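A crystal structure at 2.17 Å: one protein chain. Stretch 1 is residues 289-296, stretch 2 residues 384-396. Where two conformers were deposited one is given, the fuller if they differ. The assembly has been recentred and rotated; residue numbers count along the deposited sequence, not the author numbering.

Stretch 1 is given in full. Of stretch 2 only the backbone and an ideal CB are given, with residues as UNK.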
# COMPACT_ATOMS: atom_id res chain seq x y z
N ASP A 289 7.03 -5.62 2.37
CA ASP A 289 6.91 -5.11 3.74
C ASP A 289 8.16 -4.39 4.24
O ASP A 289 8.15 -3.90 5.38
CB ASP A 289 6.54 -6.25 4.69
CG ASP A 289 7.47 -7.45 4.57
OD1 ASP A 289 8.01 -7.69 3.47
OD2 ASP A 289 7.66 -8.16 5.59
N TYR A 290 9.23 -4.29 3.45
CA TYR A 290 10.40 -3.50 3.83
C TYR A 290 10.55 -2.22 3.03
O TYR A 290 11.53 -1.49 3.22
CB TYR A 290 11.68 -4.33 3.71
CG TYR A 290 11.66 -5.55 4.60
CD1 TYR A 290 12.04 -5.47 5.93
CD2 TYR A 290 11.26 -6.78 4.10
CE1 TYR A 290 12.01 -6.59 6.74
CE2 TYR A 290 11.23 -7.89 4.90
CZ TYR A 290 11.61 -7.80 6.22
OH TYR A 290 11.58 -8.92 7.00
N ILE A 291 9.62 -1.93 2.12
CA ILE A 291 9.59 -0.66 1.40
C ILE A 291 8.73 0.30 2.21
O ILE A 291 7.61 -0.06 2.60
CB ILE A 291 9.07 -0.83 -0.03
CG1 ILE A 291 10.01 -1.73 -0.84
CG2 ILE A 291 8.88 0.52 -0.70
CD1 ILE A 291 9.57 -1.94 -2.27
N PRO A 292 9.21 1.51 2.51
CA PRO A 292 8.41 2.45 3.31
C PRO A 292 7.01 2.64 2.73
O PRO A 292 6.82 2.78 1.52
CB PRO A 292 9.23 3.74 3.25
CG PRO A 292 10.65 3.27 3.08
CD PRO A 292 10.55 2.04 2.21
N GLN A 293 6.02 2.66 3.63
CA GLN A 293 4.62 2.68 3.21
C GLN A 293 4.29 3.90 2.36
O GLN A 293 3.48 3.81 1.43
CB GLN A 293 3.71 2.61 4.44
CG GLN A 293 2.21 2.57 4.14
CD GLN A 293 1.37 2.35 5.39
OE1 GLN A 293 1.22 3.25 6.22
NE2 GLN A 293 0.82 1.16 5.53
N ARG A 294 4.90 5.06 2.66
CA ARG A 294 4.61 6.26 1.88
C ARG A 294 5.02 6.09 0.43
O ARG A 294 4.42 6.70 -0.47
CB ARG A 294 5.31 7.47 2.50
CG ARG A 294 4.89 8.81 1.90
CD ARG A 294 5.64 9.99 2.52
NE ARG A 294 5.41 10.11 3.95
CZ ARG A 294 4.40 10.78 4.50
NH1 ARG A 294 3.51 11.39 3.72
NH2 ARG A 294 4.27 10.84 5.82
N LEU A 295 6.04 5.27 0.16
CA LEU A 295 6.44 5.03 -1.23
C LEU A 295 5.56 3.98 -1.89
O LEU A 295 5.29 4.08 -3.10
CB LEU A 295 7.91 4.61 -1.30
CG LEU A 295 8.92 5.67 -0.82
CD1 LEU A 295 10.32 5.08 -0.73
CD2 LEU A 295 8.91 6.88 -1.74
N ARG A 296 5.10 2.98 -1.14
CA ARG A 296 4.19 1.98 -1.71
C ARG A 296 2.89 2.63 -2.16
O ARG A 296 2.42 2.41 -3.28
CB ARG A 296 3.92 0.86 -0.71
CG ARG A 296 5.18 0.17 -0.17
CD ARG A 296 4.85 -1.13 0.56
NE ARG A 296 3.76 -1.00 1.53
CZ ARG A 296 3.92 -0.86 2.84
NH1 ARG A 296 2.85 -0.75 3.63
NH2 ARG A 296 5.14 -0.81 3.37
N UNK A 384 9.10 14.74 13.01
CA UNK A 384 7.72 15.03 13.31
C UNK A 384 6.76 14.01 12.74
O UNK A 384 5.79 13.62 13.40
CB UNK A 384 7.36 16.42 12.79
N UNK A 385 7.01 13.56 11.51
CA UNK A 385 6.16 12.56 10.89
C UNK A 385 6.40 11.18 11.50
O UNK A 385 7.49 10.88 12.01
CB UNK A 385 6.40 12.52 9.38
N UNK A 386 5.37 10.34 11.44
CA UNK A 386 5.47 9.00 12.01
C UNK A 386 6.51 8.16 11.29
O UNK A 386 7.12 7.26 11.89
CB UNK A 386 4.11 8.30 11.96
N UNK A 387 6.76 8.43 10.00
CA UNK A 387 7.67 7.64 9.19
C UNK A 387 8.96 8.38 8.85
O UNK A 387 9.67 7.97 7.92
CB UNK A 387 6.97 7.21 7.90
N UNK A 388 9.28 9.46 9.57
CA UNK A 388 10.45 10.26 9.20
C UNK A 388 11.72 9.42 9.20
O UNK A 388 12.46 9.39 8.21
CB UNK A 388 10.61 11.44 10.16
N UNK A 389 11.98 8.71 10.30
CA UNK A 389 13.21 7.93 10.42
C UNK A 389 13.30 6.85 9.35
O UNK A 389 14.36 6.65 8.75
CB UNK A 389 13.30 7.29 11.81
N UNK A 390 12.19 6.13 9.10
CA UNK A 390 12.22 5.08 8.09
C UNK A 390 12.44 5.65 6.69
O UNK A 390 13.14 5.04 5.87
CB UNK A 390 10.92 4.28 8.13
N UNK A 391 11.88 6.82 6.41
CA UNK A 391 12.06 7.43 5.09
C UNK A 391 13.49 7.92 4.90
O UNK A 391 14.09 7.71 3.83
CB UNK A 391 11.08 8.59 4.90
N UNK A 392 14.06 8.59 5.90
CA UNK A 392 15.42 9.12 5.76
C UNK A 392 16.43 7.99 5.65
O UNK A 392 17.37 8.06 4.85
CB UNK A 392 15.77 10.02 6.94
N UNK A 393 16.27 6.94 6.46
CA UNK A 393 17.20 5.81 6.39
C UNK A 393 17.14 5.13 5.03
O UNK A 393 18.18 4.76 4.47
CB UNK A 393 16.89 4.80 7.49
N UNK A 394 15.94 4.94 4.48
CA UNK A 394 15.81 4.31 3.17
C UNK A 394 16.47 5.17 2.09
O UNK A 394 17.23 4.66 1.26
CB UNK A 394 14.34 4.07 2.83
N UNK A 395 16.19 6.48 2.11
CA UNK A 395 16.79 7.38 1.12
C UNK A 395 18.30 7.49 1.30
O UNK A 395 19.02 7.67 0.31
CB UNK A 395 16.16 8.77 1.21
N UNK A 396 18.81 7.40 2.54
CA UNK A 396 20.25 7.46 2.74
C UNK A 396 20.96 6.26 2.13
O UNK A 396 22.01 6.40 1.49
CB UNK A 396 20.57 7.55 4.23

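Position 384 has phi 107°, and positive phi by itself favours glycine; its ideal CB finds nothing of stretch 1 within 5.5 Å. It is Gly384.

At 385 the CA-to-CB bond points toward stretch 1 and the ideal CB lies 4.5 Å from Arg294 NH2. An acidic or a neutral polar group would suit that charge. Asp385 is deposited, poorly ordered; its OD2 stays 4.4 Å from Arg294 NH2 and well out of the guanidinium plane, so the charges attract but no N-H points at the oxygen.

Position 386 points sideways with no partner in range, so many residues would fit; it is Arg386.

Position 387 directs CB toward stretch 1, 5.0 Å from Arg294 NH2, right before a helix. A short acceptor such as Asp or Asn fits; Glu, with more reach, might also. Asp387 forms a two-pronged salt bridge: Arg294 NE donates to Asp387 OD2 (2.9 Å, 151°) and Arg294 NH2 to Asp387 OD1 (3.0 Å, 176°), with OD2 near the guanidinium plane at its edge. Water 4 accepts from Arg294 N and donates to Asp387 OD2, both at 2.9 Å.

Positions 388 (away) and 389 (out of reach) are unconstrained by stretch 1: Tyr388 and Gln389.

At 390 CB points toward stretch 1, 5.2 Å from Pro292 CG, with the carbonyls of Asp289 and Tyr290 and the amide of Gln293 farther off. A long side chain could pack on the proline; one that both donates and accepts could also serve these groups through water. In Gln390, extended (t, t), CG lies 4.1 Å from Pro292 CG. Its NE2 donates to waters 1 and 2; water 2 donates to Tyr290 O, while water 1 lies 3.1 Å from Asp289 O. Water 3 accepts from Gln293 N and lies 3.0 Å from Gln390 OE1.

Position 391 points sideways, 5.4 Å from Pro292 CB; a long, flexible apolar chain could turn inward. Met391 (m, m, m) brings SD to 3.5 Å from Pro292 CB and CE to 4.0 Å from Leu295 CG.

Positions 392 and 393 are out of reach: Val392 and His393.

At 394 CB points toward stretch 1, 3.8 Å from Pro292 CG and 5.5 Å from Leu295 CD1, inviting a large apolar or aromatic group. Phe394 lays a ring face against Pro292 CD, 3.8 Å from the centroid and 18° off the normal, a CH-pi contact; its CE2 meets Leu295 CD1 at 3.8 Å.

Position 395 points sideways, so a long side chain is needed. Phe395 CZ reaches Leu295 CD2 at 4.3 Å. Position 396, out of reach, is Lys396.

Stretch 2 (384-396) GDRDYQQMVHFFK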
# COMPACT_ATOMS: atom_id res chain seq x y z
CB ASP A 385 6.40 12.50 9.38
CG ASP A 385 5.72 13.64 8.64
OD1 ASP A 385 4.56 13.95 8.97
OD2 ASP A 385 6.35 14.21 7.73
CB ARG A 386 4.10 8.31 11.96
CG ARG A 386 4.06 6.91 12.57
CD ARG A 386 2.64 6.38 12.65
NE ARG A 386 1.80 7.20 13.52
CZ ARG A 386 0.49 7.02 13.69
NH1 ARG A 386 -0.14 6.04 13.05
NH2 ARG A 386 -0.19 7.82 14.50
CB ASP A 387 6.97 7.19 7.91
CG ASP A 387 6.51 8.36 7.06
OD1 ASP A 387 6.14 9.40 7.64
OD2 ASP A 387 6.51 8.25 5.82
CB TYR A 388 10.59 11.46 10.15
CG TYR A 388 11.75 12.35 9.79
CD1 TYR A 388 11.66 13.26 8.75
CD2 TYR A 388 12.95 12.28 10.49
CE1 TYR A 388 12.72 14.08 8.41
CE2 TYR A 388 14.02 13.09 10.17
CZ TYR A 388 13.90 13.99 9.13
OH TYR A 388 14.96 14.80 8.80
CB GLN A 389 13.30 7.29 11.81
CG GLN A 389 13.42 8.29 12.95
CD GLN A 389 14.74 9.03 12.94
OE1 GLN A 389 14.80 10.21 12.60
NE2 GLN A 389 15.82 8.34 13.30
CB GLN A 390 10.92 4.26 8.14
CG GLN A 390 10.89 3.08 7.17
CD GLN A 390 9.62 2.22 7.29
OE1 GLN A 390 8.68 2.56 8.01
NE2 GLN A 390 9.61 1.09 6.59
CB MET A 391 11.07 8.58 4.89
CG MET A 391 9.64 8.15 4.60
SD MET A 391 9.46 7.26 3.04
CE MET A 391 10.10 8.44 1.86
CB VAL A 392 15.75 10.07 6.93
CG1 VAL A 392 17.23 10.42 6.92
CG2 VAL A 392 14.91 11.33 6.84
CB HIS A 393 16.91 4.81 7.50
CG HIS A 393 17.90 3.69 7.56
ND1 HIS A 393 17.57 2.39 7.25
CD2 HIS A 393 19.22 3.68 7.88
CE1 HIS A 393 18.64 1.62 7.39
NE2 HIS A 393 19.65 2.38 7.77
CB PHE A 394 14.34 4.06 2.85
CG PHE A 394 14.11 3.27 1.60
CD1 PHE A 394 14.12 1.88 1.62
CD2 PHE A 394 13.86 3.91 0.39
CE1 PHE A 394 13.90 1.15 0.47
CE2 PHE A 394 13.64 3.18 -0.76
CZ PHE A 394 13.66 1.80 -0.73
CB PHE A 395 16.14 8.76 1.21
CG PHE A 395 14.87 8.89 0.40
CD1 PHE A 395 14.61 8.04 -0.66
CD2 PHE A 395 13.95 9.89 0.69
CE1 PHE A 395 13.45 8.18 -1.41
CE2 PHE A 395 12.79 10.03 -0.05
CZ PHE A 395 12.54 9.17 -1.11
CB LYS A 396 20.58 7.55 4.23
CG LYS A 396 20.62 8.96 4.79
CD LYS A 396 21.13 8.95 6.22
CE LYS A 396 21.55 10.35 6.65
NZ LYS A 396 22.67 10.87 5.81
O HOH W 1 7.67 -1.14 6.70
O HOH W 2 12.34 0.03 5.25
O HOH W 3 6.35 1.77 6.27
O HOH W 4 6.47 5.46 5.01
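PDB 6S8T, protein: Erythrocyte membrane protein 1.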